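Local coordinates for ancylostoma secreted protein 1 (Necator americanus, PDB 3NT8) that is a secreted two-CAP-domain hookworm protein probably associated with the transition of infective larvae to parasitism, at residues Gly305-Val313 with Ala321-Trp329. Sequence-based numbering, arbitrary orientation.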
# COMPACT_ATOMS: atom_id res chain seq x y z
N GLY A 305 15.39 -6.09 -16.95
CA GLY A 305 15.11 -4.76 -16.35
C GLY A 305 14.85 -4.90 -14.84
O GLY A 305 14.77 -6.02 -14.36
N GLU A 306 14.71 -3.80 -14.11
CA GLU A 306 14.67 -3.87 -12.63
C GLU A 306 13.98 -2.68 -12.03
O GLU A 306 14.24 -1.51 -12.43
CB GLU A 306 16.07 -3.97 -12.02
CG GLU A 306 16.06 -4.33 -10.51
CD GLU A 306 17.43 -4.57 -9.93
OE1 GLU A 306 18.21 -3.59 -9.90
OE2 GLU A 306 17.70 -5.66 -9.45
N ASN A 307 13.11 -2.98 -11.08
CA ASN A 307 12.47 -1.95 -10.24
C ASN A 307 12.75 -2.20 -8.76
O ASN A 307 12.65 -3.31 -8.33
CB ASN A 307 10.97 -1.85 -10.50
CG ASN A 307 10.63 -1.02 -11.74
OD1 ASN A 307 11.45 -0.26 -12.23
ND2 ASN A 307 9.39 -1.15 -12.24
N ILE A 308 13.15 -1.16 -8.00
CA ILE A 308 13.41 -1.36 -6.57
C ILE A 308 12.49 -0.51 -5.72
O ILE A 308 11.97 0.52 -6.15
CB ILE A 308 14.89 -1.10 -6.15
CG1 ILE A 308 15.32 0.30 -6.58
CG2 ILE A 308 15.78 -2.17 -6.72
CD1 ILE A 308 16.63 0.76 -5.95
N TYR A 309 12.31 -0.95 -4.49
CA TYR A 309 11.43 -0.29 -3.52
C TYR A 309 11.94 -0.54 -2.08
O TYR A 309 12.31 -1.67 -1.76
CB TYR A 309 10.04 -0.89 -3.65
CG TYR A 309 9.11 -0.72 -2.46
CD1 TYR A 309 8.33 0.41 -2.32
CD2 TYR A 309 9.00 -1.73 -1.50
CE1 TYR A 309 7.48 0.57 -1.28
CE2 TYR A 309 8.17 -1.59 -0.41
CZ TYR A 309 7.39 -0.43 -0.31
OH TYR A 309 6.52 -0.28 0.77
N LYS A 310 11.88 0.48 -1.20
CA LYS A 310 12.01 0.21 0.23
C LYS A 310 10.97 0.97 1.04
O LYS A 310 10.43 1.99 0.60
CB LYS A 310 13.43 0.49 0.75
CG LYS A 310 13.74 1.98 0.85
CD LYS A 310 15.04 2.22 1.63
CE LYS A 310 15.25 3.72 1.86
NZ LYS A 310 14.87 4.53 0.66
N THR A 311 10.71 0.48 2.24
CA THR A 311 9.92 1.25 3.19
C THR A 311 10.52 1.11 4.58
O THR A 311 10.88 -0.00 4.97
CB THR A 311 8.43 0.81 3.21
OG1 THR A 311 7.70 1.50 4.25
CG2 THR A 311 8.33 -0.64 3.47
N SER A 312 10.54 2.23 5.31
CA SER A 312 11.04 2.33 6.67
C SER A 312 10.42 1.32 7.59
O SER A 312 11.09 0.85 8.50
CB SER A 312 10.77 3.73 7.21
OG SER A 312 11.25 4.75 6.32
N VAL A 313 9.16 0.94 7.35
CA VAL A 313 8.46 -0.13 8.14
C VAL A 313 9.14 -1.49 8.06
O VAL A 313 9.26 -2.03 6.96
CB VAL A 313 6.97 -0.36 7.71
CG1 VAL A 313 6.30 -1.34 8.60
CG2 VAL A 313 6.20 0.95 7.68
N ALA A 321 3.45 -4.92 0.91
CA ALA A 321 4.65 -4.32 0.30
C ALA A 321 4.64 -4.54 -1.23
O ALA A 321 5.06 -3.68 -1.94
CB ALA A 321 5.87 -4.88 0.90
N ALA A 322 4.07 -5.63 -1.72
CA ALA A 322 4.08 -5.90 -3.16
C ALA A 322 3.10 -4.92 -3.88
O ALA A 322 3.43 -4.41 -4.93
CB ALA A 322 3.72 -7.35 -3.44
N LYS A 323 1.98 -4.59 -3.22
CA LYS A 323 0.91 -3.83 -3.84
C LYS A 323 1.35 -2.36 -3.81
O LYS A 323 1.22 -1.61 -4.82
CB LYS A 323 -0.46 -4.07 -3.12
CG LYS A 323 -1.72 -3.70 -3.95
CD LYS A 323 -3.03 -3.59 -3.14
CE LYS A 323 -4.18 -2.98 -3.98
NZ LYS A 323 -4.42 -3.64 -5.36
N GLN A 324 1.88 -1.94 -2.66
CA GLN A 324 2.37 -0.59 -2.52
C GLN A 324 3.54 -0.28 -3.51
O GLN A 324 3.65 0.82 -4.03
CB GLN A 324 2.82 -0.35 -1.09
CG GLN A 324 2.97 1.08 -0.73
CD GLN A 324 3.59 1.28 0.69
OE1 GLN A 324 4.80 1.61 0.83
NE2 GLN A 324 2.75 1.09 1.73
N ALA A 325 4.44 -1.22 -3.70
CA ALA A 325 5.64 -1.00 -4.53
C ALA A 325 5.17 -0.86 -5.94
O ALA A 325 5.58 0.06 -6.62
CB ALA A 325 6.65 -2.18 -4.43
N SER A 326 4.36 -1.80 -6.39
CA SER A 326 3.82 -1.79 -7.72
C SER A 326 3.11 -0.47 -8.07
O SER A 326 3.28 0.06 -9.16
CB SER A 326 2.91 -3.00 -7.86
OG SER A 326 3.70 -4.18 -7.86
N GLN A 327 2.34 0.07 -7.10
CA GLN A 327 1.52 1.25 -7.36
C GLN A 327 2.40 2.50 -7.38
O GLN A 327 2.14 3.39 -8.16
CB GLN A 327 0.40 1.40 -6.29
CG GLN A 327 -0.74 0.30 -6.46
CD GLN A 327 -1.66 0.25 -5.20
OE1 GLN A 327 -1.21 0.54 -4.08
NE2 GLN A 327 -2.91 -0.08 -5.39
N LEU A 328 3.38 2.56 -6.47
CA LEU A 328 4.32 3.71 -6.42
C LEU A 328 5.12 3.77 -7.72
O LEU A 328 5.34 4.87 -8.26
CB LEU A 328 5.26 3.65 -5.20
CG LEU A 328 4.62 4.08 -3.87
CD1 LEU A 328 5.44 3.72 -2.54
CD2 LEU A 328 4.16 5.58 -3.87
N TRP A 329 5.55 2.63 -8.21
CA TRP A 329 6.21 2.61 -9.54
C TRP A 329 5.28 3.10 -10.66
O TRP A 329 5.71 3.95 -11.48
CB TRP A 329 6.69 1.25 -9.90
CG TRP A 329 7.71 0.69 -8.97
CD1 TRP A 329 8.59 1.38 -8.23
CD2 TRP A 329 7.96 -0.71 -8.72
NE1 TRP A 329 9.37 0.49 -7.50
CE2 TRP A 329 8.99 -0.79 -7.77
CE3 TRP A 329 7.40 -1.90 -9.18
CZ2 TRP A 329 9.47 -2.01 -7.28
CZ3 TRP A 329 7.86 -3.12 -8.63
CH2 TRP A 329 8.87 -3.15 -7.72
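Y309 on strand 305-311 lies against A325 and Q324 of helix 318-330. This is the alpha-beta-alpha sandwich of a CAP domain, the second in the chain. The strand is an outermost one of its sheet and pairs with strand 381-388. Helix 318-330 follows the strand after a short loop and crosses one face of the sheet. Helix 235-253 packs against the helix in turn, with F241 touching A322 and S326.

Y309 can be followed outward from its CB, which touches W329 CZ2 at 3.8 Å. CG stands anti to the backbone N (chi1 159°), and the ring is laid over A325. The CB of A325 sits 3.5 Å from Y309 CG and makes a CH-pi contact with that face. Farther out, CE1 and CE2 meet different neighbours. CE2 comes near A321, while L328 CD1 lies at the ring edge, 4.0 Å from Y309 CE1. At the tip, Y309 OH donates a hydrogen bond of 2.6 Å to Q324 OE1. The extended Q324 chain brings its amide up to the hydroxyl, with ring and amide planes 77° apart. The hydroxyl approaches from above the carbonyl plane.

Toward the start of the strand, the W329 indole packs beside N307. N307 CB lies over the centre of its six-membered ring, a CH-pi contact with CB 3.4 Å from the centroid. The opposite face carries A325 O from the helix's own backbone. N307 and W329 run past each other in opposite directions, amide and ring planes 47° apart. N307 ND2 is hydrogen-bonded to Y387 OH and to the carbonyl of H358, whose ring stacks on W329. The indole N-H is used too: W329 NE1 gives a 2.9 Å hydrogen bond to I308 O, which lies near the ring plane.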